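Local coordinates for protein putative glycosyltransferase (GalT1) (Streptococcus parasanguinis FW213, PDB 5HEA) that probably transfers a sugar from a nucleotide-activated donor, the deposited piece being the part of a longer protein that holds its family 2 (GT-A) glycosyltransferase domain, at residues E99-H104 and G211-S216; R107-N112 and T170-A175; N120-N125 and F131-T136. All coordinates share one frame; numbering follows the deposited sequence.

Contact 1. Residues E99-H104 and G211-S216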
loop_
_atom_site.group_PDB
_atom_site.type_symbol
_atom_site.label_atom_id
_atom_site.label_comp_id
_atom_site.label_asym_id
_atom_site.label_seq_id
_atom_site.Cartn_x
_atom_site.Cartn_y
_atom_site.Cartn_z
ATOM N N GLU A 99 -30.400 13.933 -35.568
ATOM C CA GLU A 99 -31.444 14.626 -34.813
ATOM C C GLU A 99 -32.692 13.770 -34.590
ATOM O O GLU A 99 -33.490 14.059 -33.690
ATOM C CB GLU A 99 -31.831 15.938 -35.499
ATOM C CG GLU A 99 -32.727 15.745 -36.705
ATOM C CD GLU A 99 -33.106 17.057 -37.365
ATOM O OE1 GLU A 99 -32.339 18.034 -37.216
ATOM O OE2 GLU A 99 -34.170 17.107 -38.024
ATOM N N PHE A 100 -32.856 12.727 -35.406
ATOM C CA PHE A 100 -34.011 11.823 -35.303
ATOM C C PHE A 100 -33.687 10.509 -34.584
ATOM O O PHE A 100 -34.493 9.576 -34.567
ATOM C CB PHE A 100 -34.573 11.525 -36.697
ATOM C CG PHE A 100 -33.538 11.077 -37.685
ATOM C CD1 PHE A 100 -33.025 9.788 -37.644
ATOM C CD2 PHE A 100 -33.081 11.944 -38.667
ATOM C CE1 PHE A 100 -32.071 9.372 -38.559
ATOM C CE2 PHE A 100 -32.120 11.531 -39.585
ATOM C CZ PHE A 100 -31.619 10.243 -39.528
ATOM N N TYR A 101 -32.501 10.443 -33.996
ATOM C CA TYR A 101 -32.015 9.236 -33.318
ATOM C C TYR A 101 -32.979 8.674 -32.274
ATOM O O TYR A 101 -33.408 7.516 -32.355
ATOM C CB TYR A 101 -30.671 9.555 -32.653
ATOM C CG TYR A 101 -30.105 8.467 -31.763
ATOM C CD1 TYR A 101 -29.549 7.320 -32.313
ATOM C CD2 TYR A 101 -30.071 8.620 -30.382
ATOM C CE1 TYR A 101 -28.999 6.333 -31.512
ATOM C CE2 TYR A 101 -29.524 7.636 -29.564
ATOM C CZ TYR A 101 -28.990 6.499 -30.144
ATOM O OH TYR A 101 -28.445 5.517 -29.369
ATOM N N LEU A 102 -33.316 9.501 -31.295
ATOM C CA LEU A 102 -34.160 9.086 -30.183
ATOM C C LEU A 102 -35.576 8.736 -30.647
ATOM O O LEU A 102 -36.155 7.717 -30.239
ATOM C CB LEU A 102 -34.224 10.219 -29.161
ATOM C CG LEU A 102 -34.134 9.893 -27.674
ATOM C CD1 LEU A 102 -33.119 8.782 -27.408
ATOM C CD2 LEU A 102 -33.761 11.164 -26.918
ATOM N N GLU A 103 -36.135 9.606 -31.478
ATOM C CA GLU A 103 -37.472 9.407 -32.032
ATOM C C GLU A 103 -37.614 8.049 -32.735
ATOM O O GLU A 103 -38.580 7.321 -32.506
ATOM C CB GLU A 103 -37.814 10.555 -32.995
ATOM C CG GLU A 103 -39.232 10.498 -33.548
ATOM C CD GLU A 103 -39.503 11.569 -34.596
ATOM O OE1 GLU A 103 -38.574 12.340 -34.941
ATOM O OE2 GLU A 103 -40.652 11.637 -35.080
ATOM N N HIS A 104 -36.648 7.707 -33.579
ATOM C CA HIS A 104 -36.686 6.429 -34.291
ATOM C C HIS A 104 -36.611 5.207 -33.383
ATOM O O HIS A 104 -37.311 4.229 -33.622
ATOM C CB HIS A 104 -35.607 6.370 -35.376
ATOM C CG HIS A 104 -35.930 7.198 -36.579
ATOM N ND1 HIS A 104 -35.332 7.001 -37.806
ATOM C CD2 HIS A 104 -36.810 8.214 -36.747
ATOM C CE1 HIS A 104 -35.826 7.865 -38.676
ATOM N NE2 HIS A 104 -36.725 8.611 -38.060
ATOM N N GLY A 211 -27.699 3.652 -39.381
ATOM C CA GLY A 211 -26.547 4.139 -38.638
ATOM C C GLY A 211 -26.787 5.563 -38.164
ATOM O O GLY A 211 -26.184 6.496 -38.678
ATOM N N SER A 212 -27.678 5.731 -37.190
ATOM C CA SER A 212 -28.076 7.058 -36.729
ATOM C C SER A 212 -27.207 7.534 -35.573
ATOM O O SER A 212 -27.252 8.703 -35.172
ATOM C CB SER A 212 -29.536 7.040 -36.301
ATOM O OG SER A 212 -30.356 6.720 -37.411
ATOM N N TYR A 213 -26.427 6.607 -35.039
ATOM C CA TYR A 213 -25.437 6.915 -34.008
ATOM C C TYR A 213 -24.071 6.931 -34.688
ATOM O O TYR A 213 -23.783 6.060 -35.518
ATOM C CB TYR A 213 -25.484 5.829 -32.933
ATOM C CG TYR A 213 -24.600 6.069 -31.710
ATOM C CD1 TYR A 213 -23.243 5.755 -31.736
ATOM C CD2 TYR A 213 -25.138 6.568 -30.528
ATOM C CE1 TYR A 213 -22.423 5.948 -30.607
ATOM C CE2 TYR A 213 -24.334 6.782 -29.397
ATOM C CZ TYR A 213 -22.980 6.467 -29.446
ATOM O OH TYR A 213 -22.177 6.657 -28.332
ATOM N N TYR A 214 -23.240 7.918 -34.349
ATOM C CA TYR A 214 -21.894 8.023 -34.913
ATOM C C TYR A 214 -20.801 7.746 -33.877
ATOM O O TYR A 214 -20.676 8.446 -32.870
ATOM C CB TYR A 214 -21.692 9.376 -35.608
ATOM C CG TYR A 214 -22.561 9.507 -36.849
ATOM C CD1 TYR A 214 -22.197 8.884 -38.040
ATOM C CD2 TYR A 214 -23.753 10.223 -36.819
ATOM C CE1 TYR A 214 -22.995 8.979 -39.172
ATOM C CE2 TYR A 214 -24.559 10.320 -37.941
ATOM C CZ TYR A 214 -24.172 9.693 -39.112
ATOM O OH TYR A 214 -24.955 9.787 -40.240
ATOM N N TYR A 215 -20.033 6.695 -34.146
ATOM C CA TYR A 215 -18.966 6.231 -33.277
ATOM C C TYR A 215 -17.684 6.950 -33.697
ATOM O O TYR A 215 -17.205 6.779 -34.819
ATOM C CB TYR A 215 -18.803 4.709 -33.433
ATOM C CG TYR A 215 -17.722 4.092 -32.581
ATOM C CD1 TYR A 215 -16.425 3.954 -33.058
ATOM C CD2 TYR A 215 -17.996 3.648 -31.294
ATOM C CE1 TYR A 215 -15.431 3.390 -32.277
ATOM C CE2 TYR A 215 -17.008 3.087 -30.503
ATOM C CZ TYR A 215 -15.731 2.959 -31.001
ATOM O OH TYR A 215 -14.751 2.399 -30.218
ATOM N N SER A 216 -17.148 7.770 -32.800
ATOM C CA SER A 216 -15.908 8.486 -33.057
ATOM C C SER A 216 -14.720 7.538 -32.986
ATOM O O SER A 216 -14.484 6.896 -31.965
ATOM C CB SER A 216 -15.733 9.599 -32.033
ATOM O OG SER A 216 -14.408 10.082 -32.041
#
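Tyr101, in the first turn of helix 101-110, carries most of the contact with Ser212 and Tyr213, where strand 204-217 turns a corner. Its CB points toward 211-216, and with CG anti to the backbone N (chi1 173°) the ring is laid along the side chain of Tyr213. CD1 comes first: it lies 4.0 Å from CB of Ser212, which sits at the ring edge in its plane, and 3.9 Å from the carbonyl O of Ser212. One atom further out, CE1 packs on CB of Tyr213 at 3.8 Å. CZ and finally OH of Tyr101 reach CD2 of Tyr213, the latter at 3.7 Å; OH also takes a weak hydrogen bond from the backbone N of Thr170. The rings of Tyr101 and Tyr213 point the same way with their planes inclined, an oblique aromatic pair. The hydroxyl of Tyr213 is hydrogen-bonded outside the pair, to Asp95 and to the backbone N of Asp92.

Phe100, the N-cap residue, also packs on Ser212. Its CE1 approaches OG of Ser212 at 3.4 Å, with the oxygen at the ring edge near the plane. That hydroxyl is hydrogen-bonded to Glu210, whose carboxylate also receives ND1 of His104; one face of the His104 ring in turn carries CD1 of Phe100, 3.5 Å above the plane. With 203 Å² buried and no hydrogen bond across the segments, the contact is packing. It seats the start of helix 101-110 against the bend of strand 204-217, while Tyr101 also touches Cys119 of strand 116-125 and Leu102 reaches strand 7-13.

Contact 2. Residues R107-N112 and T170-A175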
loop_
_atom_site.group_PDB
_atom_site.type_symbol
_atom_site.label_atom_id
_atom_site.label_comp_id
_atom_site.label_asym_id
_atom_site.label_seq_id
_atom_site.Cartn_x
_atom_site.Cartn_y
_atom_site.Cartn_z
ATOM N N ARG A 107 -40.145 5.146 -31.446
ATOM C CA ARG A 107 -41.187 4.578 -32.307
ATOM C C ARG A 107 -41.028 3.072 -32.521
ATOM O O ARG A 107 -42.006 2.323 -32.491
ATOM C CB ARG A 107 -41.184 5.277 -33.660
ATOM C CG ARG A 107 -41.666 6.698 -33.576
ATOM C CD ARG A 107 -42.907 6.894 -34.426
ATOM N NE ARG A 107 -43.640 8.081 -33.996
ATOM C CZ ARG A 107 -43.254 9.322 -34.260
ATOM N NH1 ARG A 107 -42.150 9.534 -34.965
ATOM N NH2 ARG A 107 -43.972 10.350 -33.826
ATOM N N ALA A 108 -39.791 2.632 -32.733
ATOM C CA ALA A 108 -39.536 1.228 -33.035
ATOM C C ALA A 108 -39.901 0.348 -31.840
ATOM O O ALA A 108 -40.365 -0.774 -31.998
ATOM C CB ALA A 108 -38.072 1.025 -33.439
ATOM N N LEU A 109 -39.703 0.871 -30.635
ATOM C CA LEU A 109 -40.017 0.112 -29.435
ATOM C C LEU A 109 -41.534 0.111 -29.205
ATOM O O LEU A 109 -42.173 -0.948 -29.114
ATOM C CB LEU A 109 -39.275 0.709 -28.230
ATOM C CG LEU A 109 -39.319 -0.014 -26.883
ATOM C CD1 LEU A 109 -38.085 0.326 -26.044
ATOM C CD2 LEU A 109 -40.612 0.353 -26.114
ATOM N N VAL A 110 -42.101 1.308 -29.131
ATOM C CA VAL A 110 -43.506 1.494 -28.757
ATOM C C VAL A 110 -44.503 0.947 -29.795
ATOM O O VAL A 110 -45.467 0.263 -29.439
ATOM C CB VAL A 110 -43.786 2.985 -28.414
ATOM C CG1 VAL A 110 -45.271 3.260 -28.357
ATOM C CG2 VAL A 110 -43.119 3.342 -27.088
ATOM N N ASP A 111 -44.258 1.205 -31.074
ATOM C CA ASP A 111 -45.162 0.713 -32.108
ATOM C C ASP A 111 -45.154 -0.808 -32.209
ATOM O O ASP A 111 -46.113 -1.413 -32.692
ATOM C CB ASP A 111 -44.826 1.311 -33.476
ATOM C CG ASP A 111 -45.095 2.805 -33.548
ATOM O OD1 ASP A 111 -45.665 3.363 -32.586
ATOM O OD2 ASP A 111 -44.748 3.417 -34.583
ATOM N N ASN A 112 -44.073 -1.434 -31.773
ATOM C CA ASN A 112 -43.973 -2.888 -31.901
ATOM C C ASN A 112 -44.277 -3.673 -30.635
ATOM O O ASN A 112 -44.333 -4.907 -30.655
ATOM C CB ASN A 112 -42.611 -3.278 -32.459
ATOM C CG ASN A 112 -42.477 -2.930 -33.918
ATOM O OD1 ASN A 112 -43.097 -3.567 -34.769
ATOM N ND2 ASN A 112 -41.676 -1.915 -34.220
ATOM N N THR A 170 -26.852 3.013 -28.677
ATOM C CA THR A 170 -27.696 2.590 -29.820
ATOM C C THR A 170 -28.938 1.816 -29.402
ATOM O O THR A 170 -29.656 1.291 -30.243
ATOM C CB THR A 170 -26.929 1.814 -30.967
ATOM O OG1 THR A 170 -26.886 0.410 -30.694
ATOM C CG2 THR A 170 -25.504 2.363 -31.188
ATOM N N LYS A 171 -29.198 1.768 -28.097
ATOM C CA LYS A 171 -30.199 0.877 -27.550
ATOM C C LYS A 171 -31.093 1.614 -26.572
ATOM O O LYS A 171 -30.618 2.335 -25.694
ATOM C CB LYS A 171 -29.504 -0.319 -26.874
ATOM C CG LYS A 171 -28.578 -1.077 -27.848
ATOM C CD LYS A 171 -27.650 -2.042 -27.156
ATOM C CE LYS A 171 -26.693 -2.649 -28.173
ATOM N NZ LYS A 171 -25.745 -1.645 -28.756
ATOM N N LEU A 172 -32.397 1.443 -26.746
ATOM C CA LEU A 172 -33.392 2.018 -25.846
ATOM C C LEU A 172 -34.042 0.897 -25.032
ATOM O O LEU A 172 -34.633 -0.022 -25.603
ATOM C CB LEU A 172 -34.446 2.779 -26.653
ATOM C CG LEU A 172 -35.557 3.485 -25.878
ATOM C CD1 LEU A 172 -34.974 4.650 -25.087
ATOM C CD2 LEU A 172 -36.674 3.955 -26.815
ATOM N N PHE A 173 -33.921 0.977 -23.704
ATOM C CA PHE A 173 -34.388 -0.070 -22.790
ATOM C C PHE A 173 -35.561 0.402 -21.929
ATOM O O PHE A 173 -35.515 1.502 -21.386
ATOM C CB PHE A 173 -33.270 -0.461 -21.807
ATOM C CG PHE A 173 -31.999 -0.936 -22.462
ATOM C CD1 PHE A 173 -31.860 -2.259 -22.859
ATOM C CD2 PHE A 173 -30.936 -0.067 -22.659
ATOM C CE1 PHE A 173 -30.689 -2.704 -23.464
ATOM C CE2 PHE A 173 -29.751 -0.504 -23.260
ATOM C CZ PHE A 173 -29.631 -1.824 -23.666
ATOM N N LYS A 174 -36.589 -0.433 -21.773
ATOM C CA LYS A 174 -37.554 -0.224 -20.696
ATOM C C LYS A 174 -36.785 -0.195 -19.396
ATOM O O LYS A 174 -35.902 -1.029 -19.169
ATOM C CB LYS A 174 -38.611 -1.328 -20.659
ATOM C CG LYS A 174 -39.700 -1.121 -21.711
ATOM C CD LYS A 174 -40.808 -2.136 -21.583
ATOM C CE LYS A 174 -41.797 -1.988 -22.726
ATOM N NZ LYS A 174 -42.729 -3.158 -22.817
ATOM N N ALA A 175 -37.088 0.792 -18.559
ATOM C CA ALA A 175 -36.302 1.012 -17.345
ATOM C C ALA A 175 -36.487 -0.125 -16.342
ATOM O O ALA A 175 -35.583 -0.428 -15.559
ATOM C CB ALA A 175 -36.646 2.352 -16.716
#
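Leu109 meets Leu172 and Lys174 where helix 101-110 packs on strand 171-174, and the residues around it on the helix have other partners. Arg107 comes first in the segment; its CB faces away from the strand, and its guanidinium group forms a salt bridge with Glu103 one turn earlier. Ala108 follows, with its methyl on Ile208 of strand 204-217.

Leu109 then turns its CB toward the strand. A chi1 of -173° extends the side chain away from its own backbone N, and the two methyls meet different residues. CD1 of Leu109 lies 3.5 Å from the carbonyl O of Leu172 and 4.0 Å from CD2 of the same residue, and the two leucine side chains cross at about a right angle. The other methyl of Leu109, CD2, comes within 4.3 Å of CE of Lys174, the aliphatic part of a lysine whose NZ goes on to a salt bridge with Asp115. This is a helix packed on the mixed central sheet of a GT-A domain: strand 171-174 runs antiparallel to both 87-90 and 116-125, and Tyr87 and Ser117 from those two neighbours also touch Leu109 and Leu172. The 155 Å² buried here involves no hydrogen bond between the segments.

Val110, the next residue, rests on Tyr87. At Asn112 the side chain folds back on the preceding turn, where ND2 donates to O of Ala108 at 2.8 Å. The N-H...O angle is 171°, with the acceptor almost in the amide plane of Asn112, while OD1 of that amide is hydrogen-bonded to Asn144.

Contact 3. Residues N120-N125 and F131-T136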
loop_
_atom_site.group_PDB
_atom_site.type_symbol
_atom_site.label_atom_id
_atom_site.label_comp_id
_atom_site.label_asym_id
_atom_site.label_seq_id
_atom_site.Cartn_x
_atom_site.Cartn_y
_atom_site.Cartn_z
ATOM N N ASN A 120 -28.243 0.785 -35.378
ATOM C CA ASN A 120 -26.867 0.491 -35.727
ATOM C C ASN A 120 -26.053 1.776 -35.605
ATOM O O ASN A 120 -26.552 2.803 -35.121
ATOM C CB ASN A 120 -26.809 -0.077 -37.155
ATOM C CG ASN A 120 -25.687 -1.082 -37.344
ATOM O OD1 ASN A 120 -24.612 -0.956 -36.757
ATOM N ND2 ASN A 120 -25.938 -2.094 -38.162
ATOM N N PHE A 121 -24.799 1.733 -36.030
ATOM C CA PHE A 121 -23.988 2.949 -35.995
ATOM C C PHE A 121 -23.132 3.067 -37.244
ATOM O O PHE A 121 -22.767 2.066 -37.857
ATOM C CB PHE A 121 -23.100 2.989 -34.731
ATOM C CG PHE A 121 -22.081 1.893 -34.668
ATOM C CD1 PHE A 121 -20.823 2.059 -35.229
ATOM C CD2 PHE A 121 -22.381 0.687 -34.062
ATOM C CE1 PHE A 121 -19.886 1.044 -35.179
ATOM C CE2 PHE A 121 -21.450 -0.334 -34.016
ATOM C CZ PHE A 121 -20.204 -0.157 -34.570
ATOM N N ASN A 122 -22.821 4.299 -37.623
ATOM C CA ASN A 122 -21.816 4.543 -38.642
ATOM C C ASN A 122 -20.649 5.137 -37.879
ATOM O O ASN A 122 -20.755 5.362 -36.677
ATOM C CB ASN A 122 -22.349 5.483 -39.731
ATOM C CG ASN A 122 -23.112 4.741 -40.813
ATOM O OD1 ASN A 122 -22.778 3.606 -41.139
ATOM N ND2 ASN A 122 -24.145 5.370 -41.366
ATOM N N SER A 123 -19.530 5.368 -38.542
ATOM C CA SER A 123 -18.369 5.880 -37.826
ATOM C C SER A 123 -17.888 7.224 -38.369
ATOM O O SER A 123 -18.195 7.599 -39.506
ATOM C CB SER A 123 -17.237 4.850 -37.810
ATOM O OG SER A 123 -16.911 4.448 -39.120
ATOM N N PHE A 124 -17.166 7.953 -37.521
ATOM C CA PHE A 124 -16.508 9.190 -37.904
ATOM C C PHE A 124 -15.036 9.071 -37.541
ATOM O O PHE A 124 -14.697 8.851 -36.382
ATOM C CB PHE A 124 -17.125 10.390 -37.192
ATOM C CG PHE A 124 -16.553 11.717 -37.625
ATOM C CD1 PHE A 124 -16.841 12.235 -38.879
ATOM C CD2 PHE A 124 -15.727 12.446 -36.776
ATOM C CE1 PHE A 124 -16.320 13.460 -39.282
ATOM C CE2 PHE A 124 -15.205 13.675 -37.171
ATOM C CZ PHE A 124 -15.503 14.182 -38.422
ATOM N N ASN A 125 -14.175 9.194 -38.550
ATOM C CA ASN A 125 -12.730 9.078 -38.391
ATOM C C ASN A 125 -12.204 10.452 -37.997
ATOM O O ASN A 125 -12.178 11.341 -38.832
ATOM C CB ASN A 125 -12.124 8.632 -39.732
ATOM C CG ASN A 125 -10.589 8.504 -39.704
ATOM O OD1 ASN A 125 -9.888 9.207 -38.978
ATOM N ND2 ASN A 125 -10.070 7.603 -40.528
ATOM N N PHE A 131 -16.673 10.785 -42.527
ATOM C CA PHE A 131 -17.629 9.762 -42.144
ATOM C C PHE A 131 -17.367 8.493 -42.921
ATOM O O PHE A 131 -16.978 8.528 -44.089
ATOM C CB PHE A 131 -19.052 10.219 -42.435
ATOM C CG PHE A 131 -19.543 11.299 -41.529
ATOM C CD1 PHE A 131 -20.187 10.980 -40.345
ATOM C CD2 PHE A 131 -19.387 12.635 -41.873
ATOM C CE1 PHE A 131 -20.660 11.982 -39.502
ATOM C CE2 PHE A 131 -19.854 13.643 -41.045
ATOM C CZ PHE A 131 -20.495 13.318 -39.855
ATOM N N LEU A 132 -17.594 7.367 -42.264
ATOM C CA LEU A 132 -17.667 6.093 -42.947
ATOM C C LEU A 132 -19.117 5.613 -42.863
ATOM O O LEU A 132 -19.597 5.236 -41.791
ATOM C CB LEU A 132 -16.714 5.092 -42.301
ATOM C CG LEU A 132 -16.726 3.703 -42.941
ATOM C CD1 LEU A 132 -16.284 3.806 -44.399
ATOM C CD2 LEU A 132 -15.851 2.737 -42.153
ATOM N N PHE A 133 -19.830 5.669 -43.983
ATOM C CA PHE A 133 -21.230 5.265 -43.995
ATOM C C PHE A 133 -21.359 3.790 -44.342
ATOM O O PHE A 133 -21.750 3.438 -45.451
ATOM C CB PHE A 133 -22.029 6.114 -44.975
ATOM C CG PHE A 133 -22.110 7.559 -44.587
ATOM C CD1 PHE A 133 -22.860 7.952 -43.491
ATOM C CD2 PHE A 133 -21.446 8.530 -45.329
ATOM C CE1 PHE A 133 -22.943 9.291 -43.132
ATOM C CE2 PHE A 133 -21.529 9.864 -44.981
ATOM C CZ PHE A 133 -22.278 10.246 -43.879
ATOM N N SER A 134 -21.023 2.936 -43.382
ATOM C CA SER A 134 -21.073 1.489 -43.572
ATOM C C SER A 134 -22.508 1.008 -43.749
ATOM O O SER A 134 -22.775 0.102 -44.537
ATOM C CB SER A 134 -20.449 0.779 -42.373
ATOM O OG SER A 134 -19.158 1.289 -42.092
ATOM N N ILE A 135 -23.423 1.619 -43.001
ATOM C CA ILE A 135 -24.836 1.273 -43.072
ATOM C C ILE A 135 -25.532 2.279 -43.974
ATOM O O ILE A 135 -25.648 3.458 -43.635
ATOM C CB ILE A 135 -25.490 1.282 -41.675
ATOM C CG1 ILE A 135 -24.645 0.471 -40.694
ATOM C CG2 ILE A 135 -26.909 0.735 -41.743
ATOM C CD1 ILE A 135 -24.441 -0.973 -41.124
ATOM N N THR A 136 -25.978 1.810 -45.135
ATOM C CA THR A 136 -26.571 2.685 -46.143
ATOM C C THR A 136 -28.104 2.599 -46.164
ATOM O O THR A 136 -28.696 1.645 -45.649
ATOM C CB THR A 136 -26.042 2.343 -47.549
ATOM O OG1 THR A 136 -26.271 0.954 -47.812
ATOM C CG2 THR A 136 -24.551 2.629 -47.643
HETATM O O HOH W 1 -18.892 2.817 -40.158
#
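In the beta hairpin of strands 116-125 and 130-132, Ser123 and Leu132 form an antiparallel hydrogen-bonded pair. Leu132 N donates to O of Ser123 at 2.8 Å, and the return bond from Ser123 N to O of Leu132 is longer, 3.3 Å. One step nearer the turn, the non-hydrogen-bonded pair Phe124-Phe131 makes a T-shaped contact: CD1 of Phe124 stands 3.7 Å above the Phe131 ring, over its centre, with the planes at 59°. Tyr214 also packs edge-to-face with Phe131.

On the sheet face of Ser123 and Leu132, a water links OG of Ser123, O of Leu132 and OG of Ser134. Past Leu132 regular strand pairing gives way to an inverse gamma turn centred on Phe133, and the side chain of Asn122 takes over the bonding. Its CG lies anti to the carbonyl carbon (chi1 -85°), bringing the amide to the backbone of Ile135. OD1 of Asn122 accepts Ile135 N at 2.8 Å, nearly straight (174°) and on a lone pair, while ND2 gives a weak bond to O of Ile135. ND2 of Asn122 also lies in plane at the Phe133 ring edge, 3.6 Å from CD1. At the far end, CD1 of Ile135 packs 3.5 Å from ND2 of Asn120, whose amide is hydrogen-bonded to Asn209.

From the N terminus, the chain reaches helix 101-110, whose first turn enters contact 1 and whose last turn enters contact 2. It continues into strand 116-125 and folds straight back, so contact 3 closes the shortest loop, with five residues between its segments. Strand 171-174 then closes contact 2 around that hairpin, and strand 204-217 closes contact 1 around both: the three loops nest without crossing. All three reach one mixed sheet, in which strand 116-125 has 171-174 and 204-217 as neighbours. Contacts 1 and 2 meet where Tyr101 OH lies 3.0 Å from Thr170 N; contacts 1 and 3 meet through Tyr213 O and Asn122 N, 2.9 Å apart.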